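Local coordinates for protein sensor histidine kinase CusS (Escherichia coli, PDB 5KU5) that senses copper and silver ions in the periplasm and activates the response regulator CusR by phosphorylation, at residues 5-10 with 110-115; 96-101 with 106-111; 41-46 with 60-65. All blocks are in the same frame, centred on the assembly; numbering follows the deposited sequence. Where two conformers were deposited one is given.

Contact 1: 5-10 with 110-115; sequences HFAEQD and NWRMIN. With AG (silver ion), chain H.
Arg112 meets helix 5-10 with its guanidinium end. NH1 donates to Asp10 OD2 over 2.8 Å, the only salt bridge between the two segments. The N-H...O angle of 138° shows a bent bond, and the carboxylate oxygen is approached from its anti side, somewhat out of its own plane. The two flat groups stand 57° apart, which rules out the coplanar, two-pronged pairing of carboxylate and guanidinium. Over one guanidinium face lies Ala7: its CA sits 3.7 Å above the plane near the centre, and its CB is 3.6 Å from Arg112 NH2. Beneath the charged ends, Asp10 CB packs on Arg112 CD at 3.7 Å. The arginine chain is extended from CG to NE, which lets it span the gap between strand and helix, whose segment axes come no nearer than 10.4 Å. A second carboxylate, that of Asp80, forms a salt bridge with Arg112 NE. Asp10 is shared too: OD1 is hydrogen-bonded to His139 NE2, placing the carboxylate between arginine and imidazole. A leucine in place of Arg112 would probably leave the buried Asp10, and Asp80 as well, without their common positive mate and leave Asp10 freer to turn away from His139. Five residues before Asp10 on the same helix, His5 NE2 holds a silver ion at 2.4 Å, and His139 ND1 of the second subunit is its other ligand. By the twofold repeat of this pairing, the His139 that Asp10 holds probably binds the equivalent silver ion together with His5 of the second subunit. The salt bridge thus ties the long N-terminal helix to the central antiparallel sheet of this PDC-fold sensor domain, behind its silver-bridged dimer interface.

Contact 2: 96-101 with 106-111; sequences MMMPGH and MEHSNW. With AG (silver ion), chain E.
Met96 and His108 converge on one silver ion through different torsions. Met96 CG is anti to the backbone N (chi1 -175°) and the chain stays extended, delivering SD to the metal at 2.5 Å. His108 CG lies beside its backbone N (chi1 -74°), turning ND1 to the same ion at 2.5 Å. Met98, bent at chi2 and chi3, curls back so that its SD reaches the silver at 2.6 Å. With the carbonyl oxygen of Ser47 this completes the site: two thioethers and an imidazole, the soft donors silver favours, carried by the sensor-domain loop joining strands 89-91 and 111-122. One nearly straight bond joins the backbones, Met96 N to His108 O, 2.8 Å at 173°. A water spans the next step, donating to Met96 O and Met106 O and accepting from His108 N. Packing around the ligands is largely apolar, though Met98 CG lies 3.3 Å from Met106 O. Met98 CE lies 3.7 Å from Met106 CB, which also covers part of one His108 ring face. Met96 CB meets the indole edge at Trp111 CH2 (3.9 Å), and Met96 SD makes an edge-on Met-aromatic contact 5.3 Å from the six-membered ring's centroid; indole NE1 bonds to Pro94 O.

Contact 3: 41-46 with 60-65; sequences DIVSGY and TVYHSP
The Tyr62 ring is met at its edge by Val43: the methyl CG1 lies near the ring plane, 4.1 Å from Tyr62 CE2 and 3.7 Å from Tyr62 OH. Within its own segment, the Tyr46 ring has Val43 CA 3.7 Å above one face near the rim, with Ile42 O over the same face, while the ring reaches Ile17 and Leu21 of helix 2-25. Val43 and Tyr62 point at each other from opposite sides. Each has its reaching branch anti to the backbone N, CG1 in the valine (chi1 166°) and CG in the tyrosine (chi1 173°), which stretches both across the gap. The phenol oxygen ends against this hydrocarbon, buried and with no polar partner in the model. Here helix 32-44 packs on the outermost strand of the antiparallel sheet, at a classic beta bulge, where Val61 and Tyr62 both face Leu53. The closest approach is two residues further on, where Val43 CG1 comes within 3.1 Å of Ser64 OG. That hydroxyl is not left wanting, because it accepts from the backbone N of Ile51 on the adjoining strand, which helps to keep OG at this position beside the methyl. On the helix side, Tyr46 N bonds to Val43 O at 3.1 Å, while Leu39 and Glu40 from the preceding turn also touch Tyr62.

How the contacts relate
All three contacts lie in the one periplasmic sensor domain. Contact 3 is nested within the loop that contact 1 closes, and contact 2 opens after contact 3, ending where contact 1 finishes; contacts 1 and 2 share Asn110 and Trp111. Their centres are about 17 Å apart, those of contacts 1 and 3 about 19 Å, on opposite sides of the chain's centre. Contacts 1 and 3 set successive helices, 2-25 and 32-44, on the same antiparallel sheet. Contact 2, about 16 Å from contact 3 between centres, touches it through Met96 CE and Tyr46 O, 3.6 Å apart. Strand 111-122 and its preceding loop thus connect the dimer-interface helix with a further silver site whose ligands lie within one subunit.

Contact 1: 5-10 with 110-115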
loop_
_atom_site.group_PDB
_atom_site.type_symbol
_atom_site.label_atom_id
_atom_site.label_comp_id
_atom_site.label_asym_id
_atom_site.label_seq_id
_atom_site.Cartn_x
_atom_site.Cartn_y
_atom_site.Cartn_z
ATOM N N HIS A 5 -1.319 -12.809 12.763
ATOM C CA HIS A 5 -1.704 -11.427 12.523
ATOM C C HIS A 5 -0.889 -10.774 11.390
ATOM O O HIS A 5 -1.453 -10.084 10.538
ATOM C CB HIS A 5 -1.577 -10.615 13.811
ATOM C CG HIS A 5 -1.989 -9.193 13.648
ATOM N ND1 HIS A 5 -3.307 -8.797 13.667
ATOM C CD2 HIS A 5 -1.261 -8.081 13.413
ATOM C CE1 HIS A 5 -3.374 -7.496 13.465
ATOM N NE2 HIS A 5 -2.146 -7.039 13.313
ATOM N N PHE A 6 0.425 -10.996 11.388
ATOM C CA PHE A 6 1.286 -10.543 10.286
ATOM C C PHE A 6 0.859 -11.147 8.945
ATOM O O PHE A 6 0.875 -10.457 7.925
ATOM C CB PHE A 6 2.763 -10.895 10.539
ATOM C CG PHE A 6 3.422 -10.145 11.683
ATOM C CD1 PHE A 6 2.896 -8.958 12.217
ATOM C CD2 PHE A 6 4.632 -10.614 12.193
ATOM C CE1 PHE A 6 3.546 -8.297 13.254
ATOM C CE2 PHE A 6 5.281 -9.952 13.226
ATOM C CZ PHE A 6 4.740 -8.793 13.755
ATOM N N ALA A 7 0.483 -12.426 8.951
ATOM C CA ALA A 7 -0.007 -13.091 7.738
ATOM C C ALA A 7 -1.279 -12.436 7.221
ATOM O O ALA A 7 -1.398 -12.183 6.021
ATOM C CB ALA A 7 -0.241 -14.578 7.985
ATOM N N GLU A 8 -2.215 -12.154 8.128
ATOM C CA GLU A 8 -3.490 -11.520 7.760
ATOM C C GLU A 8 -3.310 -10.089 7.238
ATOM O O GLU A 8 -3.996 -9.693 6.289
ATOM C CB GLU A 8 -4.480 -11.546 8.934
ATOM C CG GLU A 8 -5.021 -12.935 9.271
ATOM C CD GLU A 8 -5.922 -13.520 8.189
ATOM O OE1 GLU A 8 -6.727 -12.774 7.587
ATOM O OE2 GLU A 8 -5.831 -14.740 7.938
ATOM N N GLN A 9 -2.397 -9.327 7.848
ATOM C CA GLN A 9 -1.981 -8.020 7.305
ATOM C C GLN A 9 -1.556 -8.145 5.839
ATOM O O GLN A 9 -2.034 -7.402 4.983
ATOM C CB GLN A 9 -0.811 -7.418 8.101
ATOM C CG GLN A 9 -1.171 -6.765 9.423
ATOM C CD GLN A 9 0.038 -6.103 10.074
ATOM O OE1 GLN A 9 1.092 -6.727 10.223
ATOM N NE2 GLN A 9 -0.103 -4.834 10.457
ATOM N N ASP A 10 -0.668 -9.102 5.571
ATOM C CA ASP A 10 -0.147 -9.349 4.219
ATOM C C ASP A 10 -1.222 -9.829 3.254
ATOM O O ASP A 10 -1.311 -9.336 2.132
ATOM C CB ASP A 10 0.994 -10.373 4.256
ATOM C CG ASP A 10 2.203 -9.876 5.024
ATOM O OD1 ASP A 10 2.212 -8.692 5.427
ATOM O OD2 ASP A 10 3.148 -10.662 5.235
ATOM N N ASN A 110 12.649 -11.627 1.147
ATOM C CA ASN A 110 11.694 -12.623 1.667
ATOM C C ASN A 110 10.267 -12.211 1.357
ATOM O O ASN A 110 9.905 -11.052 1.554
ATOM C CB ASN A 110 11.857 -12.800 3.173
ATOM C CG ASN A 110 13.212 -13.355 3.546
ATOM O OD1 ASN A 110 13.468 -14.550 3.404
ATOM N ND2 ASN A 110 14.093 -12.485 4.017
ATOM N N TRP A 111 9.454 -13.163 0.893
ATOM C CA TRP A 111 8.164 -12.843 0.272
ATOM C C TRP A 111 7.036 -13.791 0.671
ATOM O O TRP A 111 7.261 -14.986 0.884
ATOM C CB TRP A 111 8.301 -12.845 -1.261
ATOM C CG TRP A 111 9.518 -12.129 -1.748
ATOM C CD1 TRP A 111 10.758 -12.662 -1.929
ATOM C CD2 TRP A 111 9.623 -10.741 -2.081
ATOM N NE1 TRP A 111 11.630 -11.696 -2.365
ATOM C CE2 TRP A 111 10.959 -10.504 -2.463
ATOM C CE3 TRP A 111 8.713 -9.674 -2.098
ATOM C CZ2 TRP A 111 11.415 -9.241 -2.862
ATOM C CZ3 TRP A 111 9.162 -8.415 -2.496
ATOM C CH2 TRP A 111 10.505 -8.212 -2.873
ATOM N N ARG A 112 5.829 -13.234 0.774
ATOM C CA ARG A 112 4.591 -14.011 0.771
ATOM C C ARG A 112 4.049 -13.930 -0.643
ATOM O O ARG A 112 3.853 -12.823 -1.164
ATOM C CB ARG A 112 3.561 -13.468 1.767
ATOM C CG ARG A 112 3.544 -14.232 3.075
ATOM C CD ARG A 112 2.410 -13.822 4.000
ATOM N NE ARG A 112 2.511 -14.601 5.233
ATOM C CZ ARG A 112 3.236 -14.284 6.307
ATOM N NH1 ARG A 112 3.919 -13.141 6.387
ATOM N NH2 ARG A 112 3.255 -15.123 7.337
ATOM N N MET A 113 3.806 -15.096 -1.251
ATOM C CA MET A 113 3.398 -15.184 -2.653
ATOM C C MET A 113 2.036 -15.851 -2.804
ATOM O O MET A 113 1.738 -16.829 -2.117
ATOM C CB MET A 113 4.445 -15.957 -3.464
ATOM C CG MET A 113 4.171 -16.016 -4.964
ATOM S SD MET A 113 3.148 -17.415 -5.478
ATOM C CE MET A 113 4.291 -18.775 -5.251
ATOM N N ILE A 114 1.228 -15.311 -3.715
ATOM C CA ILE A 114 -0.008 -15.936 -4.172
ATOM C C ILE A 114 -0.031 -15.860 -5.693
ATOM O O ILE A 114 0.751 -15.116 -6.297
ATOM C CB ILE A 114 -1.276 -15.260 -3.599
ATOM C CG1 ILE A 114 -1.328 -13.761 -3.932
ATOM C CG2 ILE A 114 -1.347 -15.469 -2.092
ATOM C CD1 ILE A 114 -2.718 -13.175 -3.825
ATOM N N ASN A 115 -0.923 -16.629 -6.305
ATOM C CA ASN A 115 -1.159 -16.543 -7.744
ATOM C C ASN A 115 -2.629 -16.750 -8.081
ATOM O O ASN A 115 -3.356 -17.387 -7.322
ATOM C CB ASN A 115 -0.293 -17.557 -8.496
ATOM C CG ASN A 115 -0.571 -18.989 -8.076
ATOM O OD1 ASN A 115 -1.421 -19.658 -8.660
ATOM N ND2 ASN A 115 0.122 -19.455 -7.044
HETATM AG AG AG H . -1.464 -4.775 13.345
#

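Contact 2: 96-101 with 106-111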
loop_
_atom_site.group_PDB
_atom_site.type_symbol
_atom_site.label_atom_id
_atom_site.label_comp_id
_atom_site.label_asym_id
_atom_site.label_seq_id
_atom_site.Cartn_x
_atom_site.Cartn_y
_atom_site.Cartn_z
ATOM N N MET A 96 15.367 -7.988 -4.088
ATOM C CA MET A 96 14.925 -6.837 -4.866
ATOM C C MET A 96 15.904 -5.700 -4.629
ATOM O O MET A 96 16.182 -5.361 -3.478
ATOM C CB MET A 96 13.522 -6.402 -4.437
ATOM C CG MET A 96 12.940 -5.274 -5.275
ATOM S SD MET A 96 11.266 -4.829 -4.788
ATOM C CE MET A 96 11.053 -3.318 -5.729
ATOM N N MET A 97 16.415 -5.117 -5.717
ATOM C CA MET A 97 17.305 -3.957 -5.632
ATOM C C MET A 97 16.523 -2.784 -5.052
ATOM O O MET A 97 15.408 -2.498 -5.495
ATOM C CB MET A 97 17.863 -3.594 -7.018
ATOM C CG MET A 97 18.775 -2.369 -7.056
ATOM S SD MET A 97 20.132 -2.415 -5.865
ATOM C CE MET A 97 21.150 -3.720 -6.549
ATOM N N MET A 98 17.105 -2.120 -4.056
ATOM C CA MET A 98 16.475 -0.979 -3.401
ATOM C C MET A 98 17.461 0.186 -3.319
ATOM O O MET A 98 18.675 -0.037 -3.269
ATOM C CB MET A 98 15.989 -1.380 -2.005
ATOM C CG MET A 98 14.848 -2.392 -1.995
ATOM S SD MET A 98 13.301 -1.769 -2.676
ATOM C CE MET A 98 12.724 -0.701 -1.361
ATOM N N PRO A 99 16.946 1.431 -3.310
ATOM C CA PRO A 99 17.816 2.605 -3.338
ATOM C C PRO A 99 18.450 2.923 -1.989
ATOM O O PRO A 99 18.013 2.414 -0.957
ATOM C CB PRO A 99 16.858 3.730 -3.743
ATOM C CG PRO A 99 15.554 3.318 -3.159
ATOM C CD PRO A 99 15.519 1.818 -3.257
ATOM N N GLY A 100 19.477 3.769 -2.013
ATOM C CA GLY A 100 20.106 4.267 -0.796
ATOM C C GLY A 100 21.052 3.284 -0.138
ATOM O O GLY A 100 21.306 2.199 -0.659
ATOM N N HIS A 101 21.599 3.700 1.004
ATOM C CA HIS A 101 22.604 2.929 1.745
ATOM C C HIS A 101 22.432 3.196 3.238
ATOM O O HIS A 101 21.711 4.119 3.620
ATOM C CB HIS A 101 24.024 3.329 1.315
ATOM C CG HIS A 101 24.218 3.394 -0.168
ATOM N ND1 HIS A 101 24.682 2.328 -0.906
ATOM C CD2 HIS A 101 23.999 4.397 -1.052
ATOM C CE1 HIS A 101 24.746 2.672 -2.180
ATOM N NE2 HIS A 101 24.334 3.921 -2.297
ATOM N N MET A 106 16.595 -0.516 2.319
ATOM C CA MET A 106 15.625 -1.584 2.595
ATOM C C MET A 106 16.145 -2.917 2.058
ATOM O O MET A 106 16.388 -3.053 0.859
ATOM C CB MET A 106 14.276 -1.257 1.946
ATOM C CG MET A 106 13.606 -0.005 2.493
ATOM S SD MET A 106 12.815 -0.272 4.091
ATOM C CE MET A 106 11.159 -0.725 3.572
ATOM N N GLU A 107 16.325 -3.884 2.955
ATOM C CA GLU A 107 16.734 -5.243 2.596
ATOM C C GLU A 107 15.476 -6.063 2.305
ATOM O O GLU A 107 14.749 -6.419 3.232
ATOM C CB GLU A 107 17.545 -5.864 3.752
ATOM C CG GLU A 107 17.888 -7.351 3.631
ATOM C CD GLU A 107 18.756 -7.692 2.432
ATOM O OE1 GLU A 107 19.557 -6.833 1.990
ATOM O OE2 GLU A 107 18.648 -8.839 1.938
ATOM N N HIS A 108 15.224 -6.348 1.024
ATOM C CA HIS A 108 14.043 -7.120 0.597
ATOM C C HIS A 108 14.419 -8.406 -0.150
ATOM O O HIS A 108 14.675 -8.374 -1.353
ATOM C CB HIS A 108 13.115 -6.256 -0.273
ATOM C CG HIS A 108 12.332 -5.234 0.497
ATOM N ND1 HIS A 108 11.689 -4.184 -0.115
ATOM C CD2 HIS A 108 12.093 -5.094 1.822
ATOM C CE1 HIS A 108 11.079 -3.445 0.792
ATOM N NE2 HIS A 108 11.308 -3.976 1.979
ATOM N N SER A 109 14.460 -9.525 0.574
ATOM C CA SER A 109 14.679 -10.848 -0.025
ATOM C C SER A 109 13.745 -11.972 0.468
ATOM O O SER A 109 14.014 -13.144 0.205
ATOM C CB SER A 109 16.146 -11.255 0.159
ATOM O OG SER A 109 16.456 -11.460 1.523
ATOM N N ASN A 110 12.649 -11.627 1.147
ATOM C CA ASN A 110 11.694 -12.623 1.667
ATOM C C ASN A 110 10.267 -12.211 1.357
ATOM O O ASN A 110 9.905 -11.052 1.554
ATOM C CB ASN A 110 11.857 -12.800 3.173
ATOM C CG ASN A 110 13.212 -13.355 3.546
ATOM O OD1 ASN A 110 13.468 -14.550 3.404
ATOM N ND2 ASN A 110 14.093 -12.485 4.017
ATOM N N TRP A 111 9.454 -13.163 0.893
ATOM C CA TRP A 111 8.164 -12.843 0.272
ATOM C C TRP A 111 7.036 -13.791 0.671
ATOM O O TRP A 111 7.261 -14.986 0.884
ATOM C CB TRP A 111 8.301 -12.845 -1.261
ATOM C CG TRP A 111 9.518 -12.129 -1.748
ATOM C CD1 TRP A 111 10.758 -12.662 -1.929
ATOM C CD2 TRP A 111 9.623 -10.741 -2.081
ATOM N NE1 TRP A 111 11.630 -11.696 -2.365
ATOM C CE2 TRP A 111 10.959 -10.504 -2.463
ATOM C CE3 TRP A 111 8.713 -9.674 -2.098
ATOM C CZ2 TRP A 111 11.415 -9.241 -2.862
ATOM C CZ3 TRP A 111 9.162 -8.415 -2.496
ATOM C CH2 TRP A 111 10.505 -8.212 -2.873
HETATM AG AG AG E . 11.683 -3.838 -2.543
HETATM O O HOH W 1 17.073 -5.162 -0.873
HETATM O O HOH W 2 15.579 1.217 0.178
#

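Contact 3: 41-46 with 60-65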
loop_
_atom_site.group_PDB
_atom_site.type_symbol
_atom_site.label_atom_id
_atom_site.label_comp_id
_atom_site.label_asym_id
_atom_site.label_seq_id
_atom_site.Cartn_x
_atom_site.Cartn_y
_atom_site.Cartn_z
ATOM N N ASP A 41 3.554 0.326 -15.914
ATOM C CA ASP A 41 3.563 1.664 -15.310
ATOM C C ASP A 41 3.245 1.625 -13.811
ATOM O O ASP A 41 3.913 2.290 -13.020
ATOM C CB ASP A 41 2.568 2.586 -16.025
ATOM C CG ASP A 41 2.634 4.025 -15.526
ATOM O OD1 ASP A 41 3.681 4.677 -15.716
ATOM O OD2 ASP A 41 1.640 4.507 -14.946
ATOM N N ILE A 42 2.230 0.848 -13.438
ATOM C CA ILE A 42 1.845 0.678 -12.031
ATOM C C ILE A 42 2.908 -0.100 -11.249
ATOM O O ILE A 42 3.367 0.350 -10.199
ATOM C CB ILE A 42 0.468 -0.029 -11.901
ATOM C CG1 ILE A 42 -0.644 0.891 -12.427
ATOM C CG2 ILE A 42 0.179 -0.432 -10.453
ATOM C CD1 ILE A 42 -1.966 0.198 -12.683
ATOM N N VAL A 43 3.285 -1.260 -11.778
ATOM C CA VAL A 43 4.177 -2.210 -11.090
ATOM C C VAL A 43 5.582 -1.651 -10.847
ATOM O O VAL A 43 6.187 -1.939 -9.807
ATOM C CB VAL A 43 4.238 -3.558 -11.860
ATOM C CG1 VAL A 43 5.387 -4.445 -11.390
ATOM C CG2 VAL A 43 2.914 -4.296 -11.718
ATOM N N SER A 44 6.092 -0.862 -11.797
ATOM C CA SER A 44 7.410 -0.229 -11.667
ATOM C C SER A 44 7.474 0.714 -10.466
ATOM O O SER A 44 8.534 0.890 -9.863
ATOM C CB SER A 44 7.770 0.539 -12.945
ATOM O OG SER A 44 6.886 1.626 -13.162
ATOM N N GLY A 45 6.337 1.322 -10.123
ATOM C CA GLY A 45 6.241 2.202 -8.959
ATOM C C GLY A 45 6.277 1.531 -7.589
ATOM O O GLY A 45 6.431 2.229 -6.581
ATOM N N TYR A 46 6.125 0.201 -7.534
ATOM C CA TYR A 46 6.078 -0.532 -6.258
ATOM C C TYR A 46 7.425 -0.548 -5.529
ATOM O O TYR A 46 8.463 -0.805 -6.140
ATOM C CB TYR A 46 5.629 -1.994 -6.456
ATOM C CG TYR A 46 4.185 -2.243 -6.880
ATOM C CD1 TYR A 46 3.148 -1.346 -6.577
ATOM C CD2 TYR A 46 3.849 -3.426 -7.544
ATOM C CE1 TYR A 46 1.836 -1.609 -6.958
ATOM C CE2 TYR A 46 2.541 -3.694 -7.928
ATOM C CZ TYR A 46 1.538 -2.787 -7.634
ATOM O OH TYR A 46 0.245 -3.064 -8.012
ATOM N N THR A 60 6.857 -16.789 -18.872
ATOM C CA THR A 60 6.770 -15.424 -18.356
ATOM C C THR A 60 6.723 -14.391 -19.488
ATOM O O THR A 60 7.639 -14.314 -20.305
ATOM C CB THR A 60 7.949 -15.114 -17.410
ATOM O OG1 THR A 60 7.922 -16.033 -16.314
ATOM C CG2 THR A 60 7.872 -13.685 -16.869
ATOM N N VAL A 61 5.642 -13.615 -19.522
ATOM C CA VAL A 61 5.468 -12.519 -20.481
ATOM C C VAL A 61 5.979 -11.195 -19.902
ATOM O O VAL A 61 6.501 -10.359 -20.641
ATOM C CB VAL A 61 3.987 -12.428 -20.950
ATOM C CG1 VAL A 61 3.607 -11.043 -21.479
ATOM C CG2 VAL A 61 3.735 -13.474 -22.022
ATOM N N TYR A 62 5.815 -11.001 -18.594
ATOM C CA TYR A 62 6.344 -9.823 -17.911
ATOM C C TYR A 62 6.698 -10.154 -16.462
ATOM O O TYR A 62 6.041 -10.983 -15.832
ATOM C CB TYR A 62 5.323 -8.680 -17.962
ATOM C CG TYR A 62 5.708 -7.476 -17.128
ATOM C CD1 TYR A 62 6.577 -6.504 -17.625
ATOM C CD2 TYR A 62 5.220 -7.320 -15.829
ATOM C CE1 TYR A 62 6.941 -5.406 -16.856
ATOM C CE2 TYR A 62 5.579 -6.227 -15.052
ATOM C CZ TYR A 62 6.437 -5.274 -15.569
ATOM O OH TYR A 62 6.787 -4.192 -14.794
ATOM N N HIS A 63 7.746 -9.508 -15.953
ATOM C CA HIS A 63 8.052 -9.507 -14.524
ATOM C C HIS A 63 8.678 -8.173 -14.111
ATOM O O HIS A 63 9.161 -7.421 -14.959
ATOM C CB HIS A 63 8.957 -10.690 -14.151
ATOM C CG HIS A 63 10.325 -10.630 -14.757
ATOM N ND1 HIS A 63 11.402 -10.065 -14.108
ATOM C CD2 HIS A 63 10.794 -11.076 -15.947
ATOM C CE1 HIS A 63 12.475 -10.161 -14.874
ATOM N NE2 HIS A 63 12.132 -10.768 -15.996
ATOM N N SER A 64 8.654 -7.884 -12.810
ATOM C CA SER A 64 9.141 -6.605 -12.276
ATOM C C SER A 64 10.648 -6.429 -12.507
ATOM O O SER A 64 11.395 -7.405 -12.448
ATOM C CB SER A 64 8.833 -6.490 -10.780
ATOM O OG SER A 64 7.439 -6.564 -10.539
ATOM N N PRO A 65 11.097 -5.182 -12.763
ATOM C CA PRO A 65 12.481 -4.931 -13.165
ATOM C C PRO A 65 13.516 -4.952 -12.029
ATOM O O PRO A 65 14.694 -5.192 -12.292
ATOM C CB PRO A 65 12.402 -3.529 -13.769
ATOM C CG PRO A 65 11.363 -2.853 -12.944
ATOM C CD PRO A 65 10.344 -3.918 -12.624
#